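Local coordinates for protein geranylgeranyl pyrophosphate synthase (PDB 3LMD) that probably catalyses metal-dependent condensation of isoprenyl diphosphates, lengthening an allylic chain into longer prenyl diphosphates for isoprenoid biosynthesis, at residues D60-V63 / D64-H68; A100-V103 / V104-H108; A281-R284 / D285-G289; E295-N298 / H299-L303. All coordinates share one frame; numbering follows the deposited sequence.

Contact 1 (D60-V63 / D64-H68); sequences DFLV and DIVMH
Three backbone bonds join residues 60-63 to residues 64-68: Asp64 N gives its hydrogen to Asp60 O at 2.8 Å, Val66 N to Leu62 O, and Met67 N to Val63 O. Each spans four residues, as in an alpha-helix.

Apolar contacts follow the same spacing. Leu62 and Val66 lie side by side and point the same way, with CD2 of the leucine 4.1 Å from CG2 of the valine. Val63 and Met67 run alongside each other too; chi1 of -69° sends the methionine CG back over the preceding turn, where it meets Val63 CG1 at 3.8 Å. The methionine chain then bends twice.

Carbonyl oxygens also meet side chains. Ile65 folds its CD1 methyl to 3.3 Å from Phe61 O. The Asp64 carboxylate comes back over Asp60 O, its CG 3.2 Å away; both of its oxygens are acceptors, so no bond forms there. At the first turn, Phe61 N makes a weak bond to Asp60 OD1.

Leu62, Ile65 and Val66 face helix 132-157, and Met67 packs on helix 34-55. Phe61, Leu62 and Ile65 also touch, respectively, Arg178, Thr174 and Met177 of the second subunit. This is a short helix of the all-alpha prenyl synthase fold, set against the dimer partner.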
loop_
_atom_site.group_PDB
_atom_site.type_symbol
_atom_site.label_atom_id
_atom_site.label_comp_id
_atom_site.label_asym_id
_atom_site.label_seq_id
_atom_site.Cartn_x
_atom_site.Cartn_y
_atom_site.Cartn_z
ATOM N N ASP A 60 -5.038 16.527 -10.063
ATOM C CA ASP A 60 -5.147 17.638 -9.107
ATOM C C ASP A 60 -5.884 17.307 -7.836
ATOM O O ASP A 60 -5.422 17.646 -6.736
ATOM C CB ASP A 60 -5.732 18.913 -9.754
ATOM C CG ASP A 60 -7.108 18.710 -10.429
ATOM O OD1 ASP A 60 -7.663 17.588 -10.524
ATOM O OD2 ASP A 60 -7.645 19.735 -10.908
ATOM N N PHE A 61 -7.027 16.631 -7.955
ATOM C CA PHE A 61 -7.860 16.378 -6.769
ATOM C C PHE A 61 -7.156 15.447 -5.797
ATOM O O PHE A 61 -7.363 15.510 -4.588
ATOM C CB PHE A 61 -9.256 15.808 -7.177
ATOM C CG PHE A 61 -9.174 14.534 -8.004
ATOM C CD1 PHE A 61 -8.940 13.297 -7.394
ATOM C CD2 PHE A 61 -9.327 14.581 -9.383
ATOM C CE1 PHE A 61 -8.834 12.130 -8.165
ATOM C CE2 PHE A 61 -9.218 13.418 -10.161
ATOM C CZ PHE A 61 -8.979 12.190 -9.538
ATOM N N LEU A 62 -6.307 14.570 -6.325
ATOM C CA LEU A 62 -5.489 13.708 -5.494
ATOM C C LEU A 62 -4.273 14.450 -4.926
ATOM O O LEU A 62 -3.957 14.362 -3.718
ATOM C CB LEU A 62 -5.042 12.479 -6.307
ATOM C CG LEU A 62 -4.153 11.496 -5.557
ATOM C CD1 LEU A 62 -4.328 10.076 -6.064
ATOM C CD2 LEU A 62 -2.705 11.929 -5.768
ATOM N N VAL A 63 -3.587 15.197 -5.782
ATOM C CA VAL A 63 -2.429 15.953 -5.278
ATOM C C VAL A 63 -2.833 16.958 -4.172
ATOM O O VAL A 63 -2.125 17.113 -3.182
ATOM C CB VAL A 63 -1.731 16.669 -6.421
ATOM C CG1 VAL A 63 -0.702 17.639 -5.888
ATOM C CG2 VAL A 63 -1.089 15.611 -7.340
ATOM N N ASP A 64 -3.974 17.614 -4.331
ATOM C CA ASP A 64 -4.434 18.562 -3.279
ATOM C C ASP A 64 -4.496 17.863 -1.948
ATOM O O ASP A 64 -4.095 18.407 -0.918
ATOM C CB ASP A 64 -5.812 19.128 -3.600
ATOM C CG ASP A 64 -5.772 20.083 -4.753
ATOM O OD1 ASP A 64 -4.661 20.538 -5.066
ATOM O OD2 ASP A 64 -6.828 20.370 -5.347
ATOM N N ILE A 65 -5.000 16.633 -1.958
ATOM C CA ILE A 65 -5.079 15.893 -0.713
ATOM C C ILE A 65 -3.713 15.540 -0.148
ATOM O O ILE A 65 -3.432 15.735 1.046
ATOM C CB ILE A 65 -6.022 14.661 -0.857
ATOM C CG1 ILE A 65 -7.472 15.152 -0.826
ATOM C CG2 ILE A 65 -5.773 13.681 0.251
ATOM C CD1 ILE A 65 -8.423 14.383 -1.720
ATOM N N VAL A 66 -2.820 15.045 -1.001
ATOM C CA VAL A 66 -1.512 14.672 -0.521
ATOM C C VAL A 66 -0.736 15.899 0.020
ATOM O O VAL A 66 -0.037 15.817 1.045
ATOM C CB VAL A 66 -0.679 13.982 -1.643
ATOM C CG1 VAL A 66 0.767 13.838 -1.186
ATOM C CG2 VAL A 66 -1.287 12.587 -2.008
ATOM N N MET A 67 -0.871 17.038 -0.651
ATOM C CA MET A 67 -0.155 18.247 -0.211
ATOM C C MET A 67 -0.717 18.765 1.125
ATOM O O MET A 67 0.018 19.311 1.957
ATOM C CB MET A 67 -0.239 19.351 -1.269
ATOM C CG MET A 67 0.550 19.086 -2.559
ATOM S SD MET A 67 2.359 19.240 -2.415
ATOM C CE MET A 67 2.718 17.650 -2.054
ATOM N N HIS A 68 -2.007 18.599 1.329
ATOM C CA HIS A 68 -2.590 18.997 2.578
ATOM C C HIS A 68 -2.169 18.164 3.759
ATOM O O HIS A 68 -2.191 18.631 4.867
ATOM C CB HIS A 68 -4.097 19.109 2.505
ATOM C CG HIS A 68 -4.706 19.662 3.756
ATOM N ND1 HIS A 68 -4.266 20.827 4.341
ATOM C CD2 HIS A 68 -5.694 19.195 4.553
ATOM C CE1 HIS A 68 -4.961 21.063 5.436
ATOM N NE2 HIS A 68 -5.835 20.087 5.587
#

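Contact 2 (A100-V103 / V104-H108); sequences AAVV and VEITH
The Val103 carbonyl is approached from opposite faces of its plane, by Thr107 N on one and Thr107 OG1 on the other, each 3.0 Å from Val103 O. The hydroxyl gives its proton to the carbonyl one turn back, the familiar way a threonine is satisfied inside an alpha-helix. With chi1 at -63°, OG1 is swung back beside the backbone N, which makes this double grip possible. The other flat group is the His108 ring, which has Glu105 OE2 at its edge and in its plane; that oxygen is held by a salt bridge to Arg76.

All of this belongs to helix 95-118 of the all-alpha prenyl synthase fold, the helix that further on carries Asp115, a calcium ligand seen for this protein. Thr107 lies about 11 Å from Asp115, side chain to side chain. Val104, Glu105 and Ile106 donate their backbone N-H groups to Ala100 O, Ala101 O and Val102 O in turn.

Every residue that touches across this contact is buried. Helices 34-55, 77-86, 132-157 and 188-214 surround it: Val102 reaches Leu50 and Leu153, Ile106 lies on Leu51 and Leu146, and Val104 meets Leu203 and Leu210. Small residues and beta-branched ones make up most of this surface. Val104 turns CG2 back to 3.5 Å from Ala100 O. Val102 and Ile106 cross obliquely, and the tightest apolar touch is Val102 CG1 against Ile106 CD1, at 3.6 Å.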
loop_
_atom_site.group_PDB
_atom_site.type_symbol
_atom_site.label_atom_id
_atom_site.label_comp_id
_atom_site.label_asym_id
_atom_site.label_seq_id
_atom_site.Cartn_x
_atom_site.Cartn_y
_atom_site.Cartn_z
ATOM N N ALA A 100 17.083 6.451 -4.380
ATOM C CA ALA A 100 16.863 5.505 -3.269
ATOM C C ALA A 100 16.466 6.203 -1.963
ATOM O O ALA A 100 15.588 5.721 -1.250
ATOM C CB ALA A 100 18.089 4.596 -3.065
ATOM N N ALA A 101 17.080 7.340 -1.645
ATOM C CA ALA A 101 16.776 8.068 -0.414
ATOM C C ALA A 101 15.345 8.567 -0.450
ATOM O O ALA A 101 14.643 8.573 0.583
ATOM C CB ALA A 101 17.753 9.258 -0.207
ATOM N N VAL A 102 14.901 8.939 -1.644
ATOM C CA VAL A 102 13.542 9.412 -1.822
ATOM C C VAL A 102 12.582 8.240 -1.614
ATOM O O VAL A 102 11.537 8.390 -0.990
ATOM C CB VAL A 102 13.331 10.087 -3.201
ATOM C CG1 VAL A 102 11.811 10.288 -3.508
ATOM C CG2 VAL A 102 14.118 11.434 -3.272
ATOM N N VAL A 103 12.949 7.076 -2.141
ATOM C CA VAL A 103 12.104 5.896 -1.954
ATOM C C VAL A 103 11.957 5.596 -0.460
ATOM O O VAL A 103 10.848 5.317 0.017
ATOM C CB VAL A 103 12.685 4.679 -2.700
ATOM C CG1 VAL A 103 12.000 3.345 -2.235
ATOM C CG2 VAL A 103 12.489 4.860 -4.230
ATOM N N VAL A 104 13.064 5.648 0.277
ATOM C CA VAL A 104 12.991 5.411 1.727
ATOM C C VAL A 104 12.063 6.419 2.385
ATOM O O VAL A 104 11.199 6.055 3.206
ATOM C CB VAL A 104 14.383 5.436 2.388
ATOM C CG1 VAL A 104 14.273 5.394 3.938
ATOM C CG2 VAL A 104 15.204 4.246 1.857
ATOM N N GLU A 105 12.233 7.689 2.057
ATOM C CA GLU A 105 11.394 8.705 2.699
ATOM C C GLU A 105 9.912 8.605 2.342
ATOM O O GLU A 105 9.053 8.849 3.196
ATOM C CB GLU A 105 11.916 10.122 2.436
ATOM C CG GLU A 105 11.098 11.174 3.158
ATOM C CD GLU A 105 11.334 11.214 4.676
ATOM O OE1 GLU A 105 12.071 10.377 5.218
ATOM O OE2 GLU A 105 10.792 12.127 5.342
ATOM N N ILE A 106 9.611 8.249 1.090
ATOM C CA ILE A 106 8.210 8.091 0.666
ATOM C C ILE A 106 7.580 6.944 1.419
ATOM O O ILE A 106 6.407 6.984 1.806
ATOM C CB ILE A 106 8.124 7.792 -0.855
ATOM C CG1 ILE A 106 8.399 9.089 -1.665
ATOM C CG2 ILE A 106 6.726 7.238 -1.183
ATOM C CD1 ILE A 106 8.562 8.818 -3.220
ATOM N N THR A 107 8.361 5.893 1.616
ATOM C CA THR A 107 7.855 4.728 2.362
ATOM C C THR A 107 7.570 5.080 3.804
ATOM O O THR A 107 6.525 4.688 4.359
ATOM C CB THR A 107 8.858 3.571 2.286
ATOM O OG1 THR A 107 8.989 3.183 0.908
ATOM C CG2 THR A 107 8.362 2.355 3.113
ATOM N N HIS A 108 8.483 5.848 4.398
ATOM C CA HIS A 108 8.264 6.393 5.729
ATOM C C HIS A 108 6.963 7.172 5.802
ATOM O O HIS A 108 6.165 6.961 6.716
ATOM C CB HIS A 108 9.466 7.285 6.147
ATOM C CG HIS A 108 9.227 8.074 7.384
ATOM N ND1 HIS A 108 8.873 7.484 8.585
ATOM C CD2 HIS A 108 9.291 9.409 7.617
ATOM C CE1 HIS A 108 8.727 8.431 9.504
ATOM N NE2 HIS A 108 8.967 9.604 8.939
#

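Contact 3 (A281-R284 / D285-G289); sequences AELR and DILTG
Of the bonds between residues 281-284 and 285-289, the shortest runs from Leu287 N to Leu283 O, 2.8 Å long with an N-H...O angle of 157°. It closes the last turn of helix 278-286; Leu287 is the first residue to leave helical angles and is the centre of an inverse gamma turn. Before it, Asp285 N and Ile286 N bond to Ala281 O and Glu282 O, both at 3.0 Å.

Leu283 and Leu287 lie alongside each other, CD2 of the first 4.1 Å from CD1 of the second. With chi1 of Glu282 at -172°, its CG passes Ile286 CD1 at 3.9 Å, and the extended chain carries the carboxylate on to His299, where OE2 is hydrogen-bonded to NE2. Arg284 bends back instead, with Ala281 N above one face of its guanidinium, toward the rim; NH2 bonds to Glu275 O and Leu273 O.

The chemistry thus differs along the turn. Leu283 and Leu287 are buried against helix 267-274, whereas Glu282 and Arg284 spend their polar ends on groups beyond the turn, which ties helix 278-286 to helix 294-306 and to the end of helix 267-274.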
loop_
_atom_site.group_PDB
_atom_site.type_symbol
_atom_site.label_atom_id
_atom_site.label_comp_id
_atom_site.label_asym_id
_atom_site.label_seq_id
_atom_site.Cartn_x
_atom_site.Cartn_y
_atom_site.Cartn_z
ATOM N N ALA A 281 5.834 -4.634 43.011
ATOM C CA ALA A 281 4.508 -5.133 43.401
ATOM C C ALA A 281 3.429 -4.069 43.298
ATOM O O ALA A 281 2.302 -4.341 42.841
ATOM C CB ALA A 281 4.547 -5.769 44.843
ATOM N N GLU A 282 3.760 -2.849 43.707
ATOM C CA GLU A 282 2.802 -1.768 43.690
ATOM C C GLU A 282 2.486 -1.327 42.255
ATOM O O GLU A 282 1.343 -1.000 41.936
ATOM C CB GLU A 282 3.286 -0.548 44.496
ATOM C CG GLU A 282 2.158 0.492 44.624
ATOM C CD GLU A 282 2.459 1.650 45.565
ATOM O OE1 GLU A 282 3.523 1.663 46.234
ATOM O OE2 GLU A 282 1.611 2.563 45.631
ATOM N N LEU A 283 3.506 -1.313 41.402
ATOM C CA LEU A 283 3.321 -1.038 39.972
ATOM C C LEU A 283 2.454 -2.100 39.293
ATOM O O LEU A 283 1.580 -1.755 38.480
ATOM C CB LEU A 283 4.683 -0.900 39.243
ATOM C CG LEU A 283 5.448 0.404 39.478
ATOM C CD1 LEU A 283 6.892 0.289 38.952
ATOM C CD2 LEU A 283 4.756 1.600 38.828
ATOM N N ARG A 284 2.686 -3.369 39.602
ATOM C CA ARG A 284 1.853 -4.444 39.047
ATOM C C ARG A 284 0.386 -4.260 39.468
ATOM O O ARG A 284 -0.526 -4.451 38.668
ATOM C CB ARG A 284 2.354 -5.840 39.434
ATOM C CG ARG A 284 3.655 -6.295 38.717
ATOM C CD ARG A 284 4.050 -7.760 39.004
ATOM N NE ARG A 284 4.486 -7.993 40.399
ATOM C CZ ARG A 284 5.705 -7.745 40.874
ATOM N NH1 ARG A 284 5.985 -7.996 42.146
ATOM N NH2 ARG A 284 6.651 -7.246 40.088
ATOM N N ASP A 285 0.172 -3.892 40.724
ATOM C CA ASP A 285 -1.163 -3.585 41.218
ATOM C C ASP A 285 -1.820 -2.430 40.460
ATOM O O ASP A 285 -2.991 -2.499 40.101
ATOM C CB ASP A 285 -1.101 -3.237 42.699
ATOM C CG ASP A 285 -2.472 -3.169 43.333
ATOM O OD1 ASP A 285 -3.263 -4.117 43.133
ATOM O OD2 ASP A 285 -2.755 -2.169 44.028
ATOM N N ILE A 286 -1.075 -1.358 40.231
ATOM C CA ILE A 286 -1.646 -0.181 39.607
ATOM C C ILE A 286 -1.816 -0.268 38.086
ATOM O O ILE A 286 -2.842 0.163 37.556
ATOM C CB ILE A 286 -0.853 1.082 39.956
ATOM C CG1 ILE A 286 -0.857 1.294 41.479
ATOM C CG2 ILE A 286 -1.426 2.293 39.201
ATOM C CD1 ILE A 286 0.069 2.434 41.980
ATOM N N LEU A 287 -0.822 -0.825 37.392
ATOM C CA LEU A 287 -0.729 -0.712 35.926
ATOM C C LEU A 287 -1.430 -1.836 35.186
ATOM O O LEU A 287 -0.786 -2.697 34.586
ATOM C CB LEU A 287 0.729 -0.666 35.477
ATOM C CG LEU A 287 1.484 0.599 35.870
ATOM C CD1 LEU A 287 2.920 0.523 35.368
ATOM C CD2 LEU A 287 0.795 1.819 35.313
ATOM N N THR A 288 -2.735 -1.798 35.233
ATOM C CA THR A 288 -3.568 -2.815 34.653
ATOM C C THR A 288 -4.151 -2.279 33.344
ATOM O O THR A 288 -4.814 -2.991 32.623
ATOM C CB THR A 288 -4.725 -3.101 35.565
ATOM O OG1 THR A 288 -5.287 -1.868 35.984
ATOM C CG2 THR A 288 -4.268 -3.831 36.740
ATOM N N GLY A 289 -3.905 -1.013 33.050
ATOM C CA GLY A 289 -4.454 -0.419 31.862
ATOM C C GLY A 289 -4.155 1.045 31.887
ATOM O O GLY A 289 -3.333 1.469 32.660
#

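Contact 4 (E295-N298 / H299-L303); sequences ETVN and HVLEL
A chi1 of 165° at Val297 places CG1 beside its own carbonyl carbon, while -69° at Leu301 turns CG the other way, back along the helix. The two side chains therefore lie side by side and point the same way, with Val297 CG1 3.9 Å from Leu301 CD1. Val300 CG2 comes to 3.2 Å from Thr296 O, one turn back.

Four consecutive backbone bonds carry the turn. Leu301 N to Val297 O, 2.9 Å, is nearly straight at 172°; Val300 N to Thr296 O is equally short, and His299 N and Glu302 N reach Glu295 O and Asn298 O.

This is helix 294-306 of the prenyl synthase fold, which brings Glu302 to a calcium site observed for this protein and completed in part by Ser305. No calcium is bound to this chain; here the Glu302 carbonyl bonds to Ser305 OG. Val297 packs against Arg261 of helix 258-262, Val300 and Leu301 against Leu260 of the same helix, and Val300 also meets Leu291. The His299 ring has Leu303 CD1 3.7 Å above the plane on one face, toward the rim.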
loop_
_atom_site.group_PDB
_atom_site.type_symbol
_atom_site.label_atom_id
_atom_site.label_comp_id
_atom_site.label_asym_id
_atom_site.label_seq_id
_atom_site.Cartn_x
_atom_site.Cartn_y
_atom_site.Cartn_z
ATOM N N GLU A 295 -3.070 12.264 39.211
ATOM C CA GLU A 295 -2.680 11.822 40.539
ATOM C C GLU A 295 -2.057 10.445 40.457
ATOM O O GLU A 295 -0.983 10.219 40.998
ATOM C CB GLU A 295 -3.887 11.787 41.477
ATOM C CG GLU A 295 -3.537 11.984 42.945
ATOM C CD GLU A 295 -4.740 12.418 43.766
ATOM O OE1 GLU A 295 -5.742 11.669 43.798
ATOM O OE2 GLU A 295 -4.688 13.512 44.375
ATOM N N THR A 296 -2.750 9.534 39.780
ATOM C CA THR A 296 -2.288 8.174 39.600
ATOM C C THR A 296 -1.067 8.146 38.668
ATOM O O THR A 296 -0.094 7.435 38.925
ATOM C CB THR A 296 -3.408 7.283 39.048
ATOM O OG1 THR A 296 -4.540 7.341 39.925
ATOM C CG2 THR A 296 -2.948 5.840 38.942
ATOM N N VAL A 297 -1.111 8.936 37.599
ATOM C CA VAL A 297 0.029 9.055 36.697
ATOM C C VAL A 297 1.264 9.536 37.448
ATOM O O VAL A 297 2.332 8.921 37.363
ATOM C CB VAL A 297 -0.263 10.011 35.515
ATOM C CG1 VAL A 297 1.025 10.409 34.815
ATOM C CG2 VAL A 297 -1.231 9.360 34.545
ATOM N N ASN A 298 1.110 10.636 38.183
ATOM C CA ASN A 298 2.178 11.188 38.986
ATOM C C ASN A 298 2.749 10.165 39.990
ATOM O O ASN A 298 3.955 10.112 40.220
ATOM C CB ASN A 298 1.676 12.429 39.726
ATOM C CG ASN A 298 2.784 13.167 40.445
ATOM O OD1 ASN A 298 3.775 13.570 39.832
ATOM N ND2 ASN A 298 2.625 13.354 41.751
ATOM N N HIS A 299 1.876 9.371 40.593
ATOM C CA HIS A 299 2.298 8.409 41.596
ATOM C C HIS A 299 3.113 7.305 40.899
ATOM O O HIS A 299 4.165 6.904 41.378
ATOM C CB HIS A 299 1.080 7.833 42.335
ATOM C CG HIS A 299 1.428 6.818 43.383
ATOM N ND1 HIS A 299 2.360 7.059 44.371
ATOM C CD2 HIS A 299 0.969 5.562 43.596
ATOM C CE1 HIS A 299 2.467 5.990 45.145
ATOM N NE2 HIS A 299 1.637 5.065 44.694
ATOM N N VAL A 300 2.627 6.838 39.756
ATOM C CA VAL A 300 3.365 5.870 38.946
ATOM C C VAL A 300 4.744 6.388 38.515
ATOM O O VAL A 300 5.748 5.688 38.661
ATOM C CB VAL A 300 2.565 5.426 37.724
ATOM C CG1 VAL A 300 3.429 4.514 36.822
ATOM C CG2 VAL A 300 1.314 4.709 38.169
ATOM N N LEU A 301 4.800 7.613 38.001
ATOM C CA LEU A 301 6.084 8.224 37.650
ATOM C C LEU A 301 7.024 8.288 38.857
ATOM O O LEU A 301 8.232 8.157 38.720
ATOM C CB LEU A 301 5.882 9.636 37.082
ATOM C CG LEU A 301 5.219 9.741 35.699
ATOM C CD1 LEU A 301 4.812 11.194 35.386
ATOM C CD2 LEU A 301 6.132 9.184 34.600
ATOM N N GLU A 302 6.482 8.517 40.045
ATOM C CA GLU A 302 7.332 8.504 41.243
ATOM C C GLU A 302 7.833 7.096 41.552
ATOM O O GLU A 302 9.031 6.902 41.793
ATOM C CB GLU A 302 6.591 9.090 42.462
ATOM C CG GLU A 302 7.439 9.184 43.716
ATOM C CD GLU A 302 8.754 9.928 43.492
ATOM O OE1 GLU A 302 8.731 10.992 42.830
ATOM O OE2 GLU A 302 9.812 9.455 43.982
ATOM N N LEU A 303 6.936 6.106 41.528
ATOM C CA LEU A 303 7.342 4.709 41.697
ATOM C C LEU A 303 8.424 4.287 40.670
ATOM O O LEU A 303 9.413 3.663 41.019
ATOM C CB LEU A 303 6.116 3.788 41.565
ATOM C CG LEU A 303 5.100 3.905 42.725
ATOM C CD1 LEU A 303 3.850 3.110 42.391
ATOM C CD2 LEU A 303 5.730 3.373 44.002
#

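From the N terminus the four contacts come strictly in series; none nests in or crosses another, and each closes a helical turn and no longer loop. Contact 1, on helix 60-69 beside the second subunit, comes first. Contact 2 follows on helix 95-118. The centres of contacts 1 and 2 are about 19 Å apart, and helices 34-55 and 132-157 touch both. Contacts 3 and 4 lie across the chain's centre from contact 2, about 40 Å from it between centres, on helices 278-286 and 294-306. These two meet: Ile286 CD1 packs 3.6 Å from His299 CD2, and Leu283 CD2 lies 3.8 Å from Leu303 CB, so the consecutive helices form one packed unit.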